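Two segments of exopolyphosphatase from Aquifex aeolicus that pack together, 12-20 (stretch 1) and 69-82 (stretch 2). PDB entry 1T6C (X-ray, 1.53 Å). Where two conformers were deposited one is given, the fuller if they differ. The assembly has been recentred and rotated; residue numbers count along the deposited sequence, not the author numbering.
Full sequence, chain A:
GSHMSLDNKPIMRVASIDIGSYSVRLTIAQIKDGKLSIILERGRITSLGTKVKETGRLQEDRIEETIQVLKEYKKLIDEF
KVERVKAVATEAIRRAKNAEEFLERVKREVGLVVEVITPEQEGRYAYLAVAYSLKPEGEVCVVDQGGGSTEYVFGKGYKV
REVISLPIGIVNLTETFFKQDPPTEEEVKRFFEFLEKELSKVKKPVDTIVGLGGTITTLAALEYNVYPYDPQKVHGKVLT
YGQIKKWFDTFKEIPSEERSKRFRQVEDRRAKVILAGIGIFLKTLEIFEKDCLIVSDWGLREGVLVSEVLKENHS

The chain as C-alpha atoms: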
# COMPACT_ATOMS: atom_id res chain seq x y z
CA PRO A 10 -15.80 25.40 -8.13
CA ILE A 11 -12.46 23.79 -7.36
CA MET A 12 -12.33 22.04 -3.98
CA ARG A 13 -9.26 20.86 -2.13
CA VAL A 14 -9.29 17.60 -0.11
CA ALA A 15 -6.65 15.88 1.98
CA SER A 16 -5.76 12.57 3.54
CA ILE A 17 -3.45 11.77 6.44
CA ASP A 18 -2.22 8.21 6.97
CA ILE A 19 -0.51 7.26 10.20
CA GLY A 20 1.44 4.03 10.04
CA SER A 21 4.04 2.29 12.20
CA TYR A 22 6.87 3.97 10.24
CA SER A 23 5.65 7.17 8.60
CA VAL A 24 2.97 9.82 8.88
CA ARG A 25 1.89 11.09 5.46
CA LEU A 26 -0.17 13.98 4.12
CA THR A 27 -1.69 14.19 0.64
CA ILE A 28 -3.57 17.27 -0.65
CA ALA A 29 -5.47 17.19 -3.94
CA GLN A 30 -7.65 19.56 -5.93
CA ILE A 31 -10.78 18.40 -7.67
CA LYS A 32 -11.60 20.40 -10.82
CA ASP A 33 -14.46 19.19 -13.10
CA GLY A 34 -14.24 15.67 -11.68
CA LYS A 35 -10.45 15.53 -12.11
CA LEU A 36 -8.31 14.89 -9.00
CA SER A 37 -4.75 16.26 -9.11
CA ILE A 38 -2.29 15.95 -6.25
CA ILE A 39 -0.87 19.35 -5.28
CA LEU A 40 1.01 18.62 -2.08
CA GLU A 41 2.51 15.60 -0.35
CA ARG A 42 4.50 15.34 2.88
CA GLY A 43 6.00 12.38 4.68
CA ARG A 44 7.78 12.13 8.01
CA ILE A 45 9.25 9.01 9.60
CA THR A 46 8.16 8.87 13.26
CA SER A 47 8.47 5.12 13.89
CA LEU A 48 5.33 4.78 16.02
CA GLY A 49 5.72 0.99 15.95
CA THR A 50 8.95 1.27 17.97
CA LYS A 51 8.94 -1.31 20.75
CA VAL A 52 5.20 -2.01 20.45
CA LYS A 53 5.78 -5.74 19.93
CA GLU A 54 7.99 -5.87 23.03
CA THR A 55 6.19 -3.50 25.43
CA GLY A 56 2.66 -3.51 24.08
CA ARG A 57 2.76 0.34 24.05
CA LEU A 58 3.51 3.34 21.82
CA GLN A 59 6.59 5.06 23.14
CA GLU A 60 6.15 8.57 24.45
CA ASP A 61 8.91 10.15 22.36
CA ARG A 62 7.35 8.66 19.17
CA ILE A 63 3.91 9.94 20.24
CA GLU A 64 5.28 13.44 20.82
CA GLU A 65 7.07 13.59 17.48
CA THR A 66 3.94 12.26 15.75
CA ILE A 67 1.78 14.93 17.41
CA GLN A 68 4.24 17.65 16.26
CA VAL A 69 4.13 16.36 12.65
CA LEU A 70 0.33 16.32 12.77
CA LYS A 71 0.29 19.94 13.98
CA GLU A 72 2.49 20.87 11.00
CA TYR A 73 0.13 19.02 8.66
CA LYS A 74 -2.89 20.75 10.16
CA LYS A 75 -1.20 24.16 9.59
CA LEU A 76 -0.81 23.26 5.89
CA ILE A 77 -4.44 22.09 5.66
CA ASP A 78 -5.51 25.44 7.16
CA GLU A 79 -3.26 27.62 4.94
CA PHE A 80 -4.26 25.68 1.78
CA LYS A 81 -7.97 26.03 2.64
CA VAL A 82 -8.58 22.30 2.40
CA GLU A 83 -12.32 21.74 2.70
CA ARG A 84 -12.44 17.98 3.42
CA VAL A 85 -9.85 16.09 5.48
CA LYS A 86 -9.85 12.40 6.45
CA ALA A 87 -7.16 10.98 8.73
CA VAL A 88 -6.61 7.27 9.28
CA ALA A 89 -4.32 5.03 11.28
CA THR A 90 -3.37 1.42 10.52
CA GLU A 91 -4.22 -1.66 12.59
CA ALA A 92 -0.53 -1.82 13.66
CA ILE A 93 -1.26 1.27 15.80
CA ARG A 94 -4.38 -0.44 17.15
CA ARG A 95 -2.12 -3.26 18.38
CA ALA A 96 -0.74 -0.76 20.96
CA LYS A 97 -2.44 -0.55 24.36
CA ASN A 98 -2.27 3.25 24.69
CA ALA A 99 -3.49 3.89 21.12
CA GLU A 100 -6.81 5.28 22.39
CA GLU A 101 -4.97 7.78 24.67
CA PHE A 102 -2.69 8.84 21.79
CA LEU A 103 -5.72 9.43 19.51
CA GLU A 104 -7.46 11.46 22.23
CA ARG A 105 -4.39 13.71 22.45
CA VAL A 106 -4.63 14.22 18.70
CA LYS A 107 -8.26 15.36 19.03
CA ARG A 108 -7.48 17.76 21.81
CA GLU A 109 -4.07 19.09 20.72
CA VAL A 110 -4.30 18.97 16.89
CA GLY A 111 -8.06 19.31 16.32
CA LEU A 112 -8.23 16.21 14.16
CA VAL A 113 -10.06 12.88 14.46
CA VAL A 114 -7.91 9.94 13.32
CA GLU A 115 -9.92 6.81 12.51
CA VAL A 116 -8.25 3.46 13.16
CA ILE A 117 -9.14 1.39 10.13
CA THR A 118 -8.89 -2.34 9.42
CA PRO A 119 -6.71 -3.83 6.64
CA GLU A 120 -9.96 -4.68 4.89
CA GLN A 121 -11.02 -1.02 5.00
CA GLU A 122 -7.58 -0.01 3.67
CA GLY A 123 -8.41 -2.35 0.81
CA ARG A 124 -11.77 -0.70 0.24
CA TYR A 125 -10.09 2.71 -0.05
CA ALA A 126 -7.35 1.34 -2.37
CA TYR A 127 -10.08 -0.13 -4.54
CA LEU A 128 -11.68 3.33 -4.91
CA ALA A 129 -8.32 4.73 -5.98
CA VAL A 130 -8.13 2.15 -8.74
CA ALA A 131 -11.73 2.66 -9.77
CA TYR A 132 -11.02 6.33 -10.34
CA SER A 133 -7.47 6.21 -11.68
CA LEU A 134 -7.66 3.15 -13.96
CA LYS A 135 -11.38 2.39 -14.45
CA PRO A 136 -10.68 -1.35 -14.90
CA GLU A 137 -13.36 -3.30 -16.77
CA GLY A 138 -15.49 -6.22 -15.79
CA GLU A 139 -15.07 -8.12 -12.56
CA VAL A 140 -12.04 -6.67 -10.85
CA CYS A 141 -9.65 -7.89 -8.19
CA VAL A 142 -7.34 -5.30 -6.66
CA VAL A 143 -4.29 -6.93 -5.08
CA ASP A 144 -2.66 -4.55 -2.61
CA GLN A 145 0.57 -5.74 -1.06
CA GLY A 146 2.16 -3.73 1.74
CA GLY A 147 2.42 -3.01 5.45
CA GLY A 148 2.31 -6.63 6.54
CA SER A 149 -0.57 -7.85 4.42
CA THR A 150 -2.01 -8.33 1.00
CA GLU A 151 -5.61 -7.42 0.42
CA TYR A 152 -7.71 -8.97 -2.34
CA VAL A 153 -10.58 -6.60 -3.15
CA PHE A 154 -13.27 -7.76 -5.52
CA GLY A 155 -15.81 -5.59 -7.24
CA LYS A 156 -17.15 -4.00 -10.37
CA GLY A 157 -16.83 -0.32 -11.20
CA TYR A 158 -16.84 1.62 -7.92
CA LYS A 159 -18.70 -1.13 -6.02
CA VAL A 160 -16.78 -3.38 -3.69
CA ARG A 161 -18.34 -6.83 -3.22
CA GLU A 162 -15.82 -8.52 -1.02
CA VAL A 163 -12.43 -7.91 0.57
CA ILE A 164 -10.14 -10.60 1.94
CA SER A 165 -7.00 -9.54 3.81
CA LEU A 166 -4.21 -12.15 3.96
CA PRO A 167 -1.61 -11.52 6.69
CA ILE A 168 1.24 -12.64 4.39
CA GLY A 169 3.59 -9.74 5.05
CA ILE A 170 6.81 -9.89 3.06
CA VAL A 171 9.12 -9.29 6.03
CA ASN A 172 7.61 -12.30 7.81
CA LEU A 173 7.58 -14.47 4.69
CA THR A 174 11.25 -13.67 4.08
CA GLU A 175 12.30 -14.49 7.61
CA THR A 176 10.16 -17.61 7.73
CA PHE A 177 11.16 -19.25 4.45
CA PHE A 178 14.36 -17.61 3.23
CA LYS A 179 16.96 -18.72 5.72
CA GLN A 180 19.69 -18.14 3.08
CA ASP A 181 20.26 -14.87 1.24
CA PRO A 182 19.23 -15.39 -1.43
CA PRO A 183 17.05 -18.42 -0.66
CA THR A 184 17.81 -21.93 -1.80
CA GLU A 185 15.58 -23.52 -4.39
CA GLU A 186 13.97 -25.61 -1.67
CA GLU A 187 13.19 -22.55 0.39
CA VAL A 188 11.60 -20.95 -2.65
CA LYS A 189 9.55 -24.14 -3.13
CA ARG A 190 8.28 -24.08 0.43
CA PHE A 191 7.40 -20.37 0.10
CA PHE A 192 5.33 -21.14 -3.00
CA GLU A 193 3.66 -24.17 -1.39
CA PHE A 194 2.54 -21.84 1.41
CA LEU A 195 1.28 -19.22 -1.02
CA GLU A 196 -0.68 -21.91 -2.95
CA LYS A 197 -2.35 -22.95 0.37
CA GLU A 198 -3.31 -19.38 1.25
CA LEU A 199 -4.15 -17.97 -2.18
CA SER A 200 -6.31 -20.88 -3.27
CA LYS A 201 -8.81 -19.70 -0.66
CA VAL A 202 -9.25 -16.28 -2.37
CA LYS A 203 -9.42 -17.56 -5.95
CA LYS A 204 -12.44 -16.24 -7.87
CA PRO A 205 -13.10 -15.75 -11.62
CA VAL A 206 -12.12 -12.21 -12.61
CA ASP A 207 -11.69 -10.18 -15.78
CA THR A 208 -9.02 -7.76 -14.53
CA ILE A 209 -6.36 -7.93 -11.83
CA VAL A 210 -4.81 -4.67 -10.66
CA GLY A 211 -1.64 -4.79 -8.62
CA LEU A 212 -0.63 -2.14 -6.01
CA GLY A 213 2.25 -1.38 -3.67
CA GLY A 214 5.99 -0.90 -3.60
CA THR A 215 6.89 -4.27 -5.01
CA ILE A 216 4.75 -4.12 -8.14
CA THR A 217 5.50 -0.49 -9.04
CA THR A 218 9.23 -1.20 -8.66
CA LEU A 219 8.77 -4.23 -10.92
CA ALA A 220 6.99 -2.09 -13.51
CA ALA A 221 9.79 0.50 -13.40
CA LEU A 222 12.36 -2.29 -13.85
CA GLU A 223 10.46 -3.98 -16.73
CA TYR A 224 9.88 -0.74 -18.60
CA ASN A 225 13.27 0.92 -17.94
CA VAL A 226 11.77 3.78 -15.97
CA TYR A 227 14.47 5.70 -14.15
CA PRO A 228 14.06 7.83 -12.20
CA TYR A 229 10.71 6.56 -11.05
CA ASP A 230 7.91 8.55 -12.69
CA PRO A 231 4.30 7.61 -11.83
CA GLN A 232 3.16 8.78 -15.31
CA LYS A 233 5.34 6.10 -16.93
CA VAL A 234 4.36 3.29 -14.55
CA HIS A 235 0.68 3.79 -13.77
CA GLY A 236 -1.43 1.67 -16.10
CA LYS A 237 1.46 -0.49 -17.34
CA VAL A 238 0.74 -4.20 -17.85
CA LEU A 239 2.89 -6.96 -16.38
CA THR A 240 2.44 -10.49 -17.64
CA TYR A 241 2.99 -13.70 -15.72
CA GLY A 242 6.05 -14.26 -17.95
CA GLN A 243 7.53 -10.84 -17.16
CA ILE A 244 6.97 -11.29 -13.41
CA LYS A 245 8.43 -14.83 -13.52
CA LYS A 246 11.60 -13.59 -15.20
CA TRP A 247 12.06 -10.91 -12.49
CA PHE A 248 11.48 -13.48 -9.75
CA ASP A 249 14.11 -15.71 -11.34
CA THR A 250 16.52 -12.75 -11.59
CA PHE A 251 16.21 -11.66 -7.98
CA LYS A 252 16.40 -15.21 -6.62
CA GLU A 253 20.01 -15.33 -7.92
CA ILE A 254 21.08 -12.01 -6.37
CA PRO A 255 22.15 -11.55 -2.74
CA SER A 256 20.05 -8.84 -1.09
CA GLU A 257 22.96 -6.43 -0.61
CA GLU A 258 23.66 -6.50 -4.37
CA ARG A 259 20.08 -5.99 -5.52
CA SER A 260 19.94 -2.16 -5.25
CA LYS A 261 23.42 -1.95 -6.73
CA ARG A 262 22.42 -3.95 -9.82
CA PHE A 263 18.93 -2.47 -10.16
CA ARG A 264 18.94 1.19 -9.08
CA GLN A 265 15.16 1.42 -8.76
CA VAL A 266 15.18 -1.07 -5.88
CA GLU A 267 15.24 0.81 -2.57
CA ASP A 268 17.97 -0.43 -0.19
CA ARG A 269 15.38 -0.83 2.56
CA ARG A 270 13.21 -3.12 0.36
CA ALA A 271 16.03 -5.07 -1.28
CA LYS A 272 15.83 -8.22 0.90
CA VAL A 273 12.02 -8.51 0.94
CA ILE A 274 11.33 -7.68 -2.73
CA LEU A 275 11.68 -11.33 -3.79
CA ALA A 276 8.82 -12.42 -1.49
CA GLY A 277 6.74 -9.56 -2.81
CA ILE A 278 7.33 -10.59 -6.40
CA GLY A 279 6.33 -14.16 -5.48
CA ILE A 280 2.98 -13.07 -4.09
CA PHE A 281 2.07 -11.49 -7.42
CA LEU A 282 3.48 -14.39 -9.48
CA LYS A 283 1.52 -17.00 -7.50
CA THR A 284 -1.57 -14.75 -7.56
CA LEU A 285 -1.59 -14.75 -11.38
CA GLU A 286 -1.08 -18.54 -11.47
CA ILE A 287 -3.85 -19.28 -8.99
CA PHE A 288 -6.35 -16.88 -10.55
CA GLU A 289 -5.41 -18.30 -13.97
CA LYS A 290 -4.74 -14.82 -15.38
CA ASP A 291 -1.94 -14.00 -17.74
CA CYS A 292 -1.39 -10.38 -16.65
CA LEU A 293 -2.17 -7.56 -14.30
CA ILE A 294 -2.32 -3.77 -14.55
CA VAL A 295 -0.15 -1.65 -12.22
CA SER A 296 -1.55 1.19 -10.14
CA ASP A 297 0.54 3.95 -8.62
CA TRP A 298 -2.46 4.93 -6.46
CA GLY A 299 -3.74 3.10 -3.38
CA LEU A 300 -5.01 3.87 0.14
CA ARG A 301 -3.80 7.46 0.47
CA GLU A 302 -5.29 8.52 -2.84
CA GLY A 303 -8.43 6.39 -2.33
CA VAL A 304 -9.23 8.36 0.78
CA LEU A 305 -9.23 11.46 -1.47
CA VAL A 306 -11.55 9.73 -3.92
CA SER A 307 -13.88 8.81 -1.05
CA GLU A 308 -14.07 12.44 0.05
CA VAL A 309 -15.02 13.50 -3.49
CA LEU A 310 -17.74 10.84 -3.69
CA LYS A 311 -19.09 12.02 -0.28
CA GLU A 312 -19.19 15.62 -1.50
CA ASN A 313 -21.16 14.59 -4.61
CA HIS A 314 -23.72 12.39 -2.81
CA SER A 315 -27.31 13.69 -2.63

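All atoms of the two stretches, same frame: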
# COMPACT_ATOMS: atom_id res chain seq x y z
N MET A 12 -12.39 22.34 -5.40
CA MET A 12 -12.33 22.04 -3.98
C MET A 12 -11.01 21.32 -3.72
O MET A 12 -10.54 20.54 -4.54
CB MET A 12 -13.50 21.13 -3.59
CG MET A 12 -13.44 20.67 -2.17
SD MET A 12 -14.90 19.85 -1.63
CE MET A 12 -16.11 21.24 -1.64
N ARG A 13 -10.43 21.61 -2.58
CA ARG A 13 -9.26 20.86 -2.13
C ARG A 13 -9.65 19.88 -1.03
O ARG A 13 -10.49 20.18 -0.16
CB ARG A 13 -8.18 21.80 -1.64
CG ARG A 13 -7.62 22.66 -2.75
CD ARG A 13 -6.72 23.74 -2.24
NE ARG A 13 -6.00 24.35 -3.34
CZ ARG A 13 -5.14 25.32 -3.16
NH1 ARG A 13 -4.87 25.78 -1.93
NH2 ARG A 13 -4.50 25.83 -4.19
N VAL A 14 -9.03 18.69 -1.06
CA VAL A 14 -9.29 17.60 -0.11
C VAL A 14 -7.93 17.04 0.30
O VAL A 14 -6.94 17.20 -0.40
CB VAL A 14 -10.22 16.50 -0.72
CG1 VAL A 14 -11.55 17.15 -1.09
CG2 VAL A 14 -9.61 15.81 -1.90
N ALA A 15 -7.89 16.43 1.48
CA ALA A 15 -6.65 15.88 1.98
C ALA A 15 -6.86 14.60 2.74
O ALA A 15 -7.92 14.36 3.34
CB ALA A 15 -5.99 16.85 2.88
N SER A 16 -5.80 13.79 2.76
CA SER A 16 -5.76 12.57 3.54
C SER A 16 -4.50 12.58 4.37
O SER A 16 -3.48 13.11 3.93
CB SER A 16 -5.80 11.30 2.66
OG SER A 16 -4.65 11.18 1.88
N ILE A 17 -4.61 12.01 5.56
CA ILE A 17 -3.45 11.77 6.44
C ILE A 17 -3.50 10.29 6.77
O ILE A 17 -4.55 9.76 7.14
CB ILE A 17 -3.56 12.62 7.68
CG1 ILE A 17 -3.39 14.09 7.33
CG2 ILE A 17 -2.53 12.17 8.70
CD1 ILE A 17 -3.62 15.03 8.49
N ASP A 18 -2.38 9.61 6.61
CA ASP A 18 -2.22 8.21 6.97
C ASP A 18 -1.09 8.06 7.98
O ASP A 18 0.03 8.47 7.72
CB ASP A 18 -2.11 7.28 5.77
CG ASP A 18 -0.93 7.49 4.98
OD1 ASP A 18 -0.81 8.59 4.38
OD2 ASP A 18 -0.04 6.60 4.88
N ILE A 19 -1.43 7.49 9.11
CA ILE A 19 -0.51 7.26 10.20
C ILE A 19 -0.23 5.77 10.22
O ILE A 19 -1.12 4.97 10.51
CB ILE A 19 -1.15 7.71 11.54
CG1 ILE A 19 -1.47 9.21 11.52
CG2 ILE A 19 -0.27 7.30 12.72
CD1 ILE A 19 -2.23 9.67 12.74
N GLY A 20 1.01 5.40 9.95
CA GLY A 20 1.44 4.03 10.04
C GLY A 20 2.48 3.84 11.13
O GLY A 20 2.79 4.77 11.85
N VAL A 69 4.29 16.50 14.11
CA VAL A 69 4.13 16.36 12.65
C VAL A 69 2.68 16.65 12.25
O VAL A 69 2.42 17.32 11.25
CB VAL A 69 4.52 14.95 12.16
CG1 VAL A 69 4.05 14.73 10.72
CG2 VAL A 69 6.03 14.74 12.28
N LEU A 70 1.75 16.15 13.05
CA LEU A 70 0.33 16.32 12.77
C LEU A 70 -0.04 17.79 12.90
O LEU A 70 -0.85 18.28 12.13
CB LEU A 70 -0.54 15.41 13.65
CG LEU A 70 -0.42 13.92 13.39
CD1 LEU A 70 -1.14 13.09 14.41
CD2 LEU A 70 -0.94 13.58 11.98
N LYS A 71 0.53 18.51 13.88
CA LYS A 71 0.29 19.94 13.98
C LYS A 71 0.77 20.67 12.72
O LYS A 71 0.06 21.53 12.20
CB LYS A 71 0.93 20.52 15.25
CG LYS A 71 0.29 20.06 16.54
CD LYS A 71 1.09 20.57 17.76
CE LYS A 71 0.38 20.39 19.04
NZ LYS A 71 1.24 20.92 20.16
N GLU A 72 1.94 20.28 12.21
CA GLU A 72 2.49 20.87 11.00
C GLU A 72 1.59 20.58 9.80
O GLU A 72 1.31 21.46 9.02
CB GLU A 72 3.90 20.37 10.78
CG GLU A 72 4.82 20.92 11.86
CD GLU A 72 6.15 20.20 12.00
OE1 GLU A 72 6.47 19.35 11.13
OE2 GLU A 72 6.88 20.52 12.99
N TYR A 73 1.06 19.36 9.74
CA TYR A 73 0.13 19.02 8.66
C TYR A 73 -1.16 19.80 8.78
O TYR A 73 -1.68 20.28 7.79
CB TYR A 73 -0.15 17.52 8.64
CG TYR A 73 1.00 16.63 8.21
CD1 TYR A 73 2.21 17.17 7.73
CD2 TYR A 73 0.85 15.27 8.21
CE1 TYR A 73 3.26 16.34 7.36
CE2 TYR A 73 1.84 14.44 7.80
CZ TYR A 73 3.05 14.98 7.37
OH TYR A 73 4.03 14.14 6.97
N LYS A 74 -1.67 19.98 9.99
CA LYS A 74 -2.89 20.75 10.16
C LYS A 74 -2.70 22.22 9.74
O LYS A 74 -3.59 22.82 9.17
CB LYS A 74 -3.35 20.65 11.63
CG LYS A 74 -4.68 21.35 11.96
CD LYS A 74 -5.85 20.89 11.09
CE LYS A 74 -7.21 21.37 11.65
NZ LYS A 74 -7.26 22.84 11.94
N LYS A 75 -1.52 22.78 9.97
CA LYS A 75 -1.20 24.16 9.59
C LYS A 75 -1.26 24.29 8.06
O LYS A 75 -1.78 25.29 7.55
CB LYS A 75 0.18 24.56 10.10
CG LYS A 75 0.21 24.96 11.54
CD LYS A 75 1.63 25.33 11.97
CE LYS A 75 1.70 25.60 13.47
NZ LYS A 75 3.09 25.57 14.00
N LEU A 76 -0.75 23.29 7.35
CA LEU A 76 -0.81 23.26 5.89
C LEU A 76 -2.25 23.13 5.41
O LEU A 76 -2.67 23.84 4.50
CB LEU A 76 0.03 22.12 5.32
CG LEU A 76 1.54 22.25 5.53
CD1 LEU A 76 2.24 20.95 5.17
CD2 LEU A 76 2.10 23.41 4.71
N ILE A 77 -3.03 22.26 6.04
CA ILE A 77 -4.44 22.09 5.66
C ILE A 77 -5.19 23.42 5.81
O ILE A 77 -5.97 23.81 4.96
CB ILE A 77 -5.03 20.98 6.57
CG1 ILE A 77 -4.54 19.62 6.05
CG2 ILE A 77 -6.53 21.11 6.74
CD1 ILE A 77 -4.79 18.53 7.00
N ASP A 78 -4.90 24.14 6.89
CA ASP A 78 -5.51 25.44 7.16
C ASP A 78 -5.09 26.49 6.12
O ASP A 78 -5.94 27.16 5.51
CB ASP A 78 -5.08 25.95 8.56
CG ASP A 78 -5.66 25.13 9.73
OD1 ASP A 78 -6.54 24.24 9.50
OD2 ASP A 78 -5.26 25.31 10.92
N GLU A 79 -3.79 26.59 5.87
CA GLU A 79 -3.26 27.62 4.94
C GLU A 79 -3.75 27.37 3.50
O GLU A 79 -4.07 28.33 2.77
CB GLU A 79 -1.73 27.70 5.02
CG GLU A 79 -1.05 28.70 4.05
CD GLU A 79 -0.73 30.07 4.66
OE1 GLU A 79 -0.88 30.24 5.90
OE2 GLU A 79 -0.23 30.95 3.91
N PHE A 80 -3.86 26.09 3.13
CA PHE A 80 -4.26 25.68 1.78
C PHE A 80 -5.77 25.66 1.62
O PHE A 80 -6.28 25.33 0.54
CB PHE A 80 -3.75 24.27 1.46
CG PHE A 80 -2.39 24.21 0.85
CD1 PHE A 80 -1.26 24.49 1.59
CD2 PHE A 80 -2.24 23.78 -0.48
CE1 PHE A 80 0.01 24.40 1.03
CE2 PHE A 80 -0.97 23.70 -1.06
CZ PHE A 80 0.15 24.00 -0.31
N LYS A 81 -6.50 25.99 2.68
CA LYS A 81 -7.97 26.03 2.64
C LYS A 81 -8.57 24.70 2.16
O LYS A 81 -9.43 24.65 1.29
CB LYS A 81 -8.44 27.22 1.79
CG LYS A 81 -8.20 28.55 2.50
CD LYS A 81 -9.10 29.68 1.92
CE LYS A 81 -9.01 30.94 2.79
NZ LYS A 81 -7.70 31.60 2.56
N VAL A 82 -8.06 23.62 2.72
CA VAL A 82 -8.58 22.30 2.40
C VAL A 82 -9.94 22.16 3.03
O VAL A 82 -10.10 22.39 4.21
CB VAL A 82 -7.63 21.19 2.91
CG1 VAL A 82 -8.27 19.82 2.70
CG2 VAL A 82 -6.27 21.31 2.26
O HOH W 1 -11.06 24.03 -1.15

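A β-strand packed against an α-helix illustrates a general economy: alternate residues of the strand meet one stripe of the helix, and polar groups are left to finish the edge. In the exopolyphosphatase of Aquifex aeolicus, strand 12-19 runs nearly antiparallel to helix 69-79, their axes 171° apart in direction and 10.1 Å apart at closest approach. Ile17, whose CA-to-CB bond points toward the helix, lies at the apolar centre, where Ile17, Leu70, Tyr73 and Ile77 are all buried, in a contact that covers 463 Å² summed over both stretches. Its CG2 meets Leu70 CD2 at 3.9 Å, while its CD1, carried outward by an m, t rotamer, reaches Ile77 CD1 at 4.0 Å and Tyr73 CB at 4.3 Å. The branched side chain thus touches three helical residues spaced three and four apart, as one face of a helix requires. CD1 also lies at the edge of the Tyr73 ring, near its plane, and the Tyr73 hydroxyl is satisfied elsewhere in the structure.

Two residues along, Ile19 starts sideways but extends its end to the helix, placing CD1 4.0 Å from Leu70 CD1. In the other direction Ala15 also points toward the helix. Its small methyl suits a closer approach of the chains: CB lies 3.7 Å from Val82 CG1 and 4.5 Å from Ile77 CG1. Between these inward residues, Ser16 and Asp18 direct their CA-to-CB bonds away.

Beyond the helix, Lys81 adopts positive phi in a Schellman motif, with Lys81 N bonded to Asp78 O (3.1 Å) and Val82 N to Ile77 O (3.1 Å). Here Arg13 forms the polar edge. Its long, extended side chain carries NH1 to Phe80 O, donating a 2.9 Å hydrogen bond near the guanidinium plane, and NH1 also passes 3.6 Å from Phe80 CD2. A water completes the join, accepting from Arg13 N (2.9 Å) and donating to Lys81 O (3.0 Å).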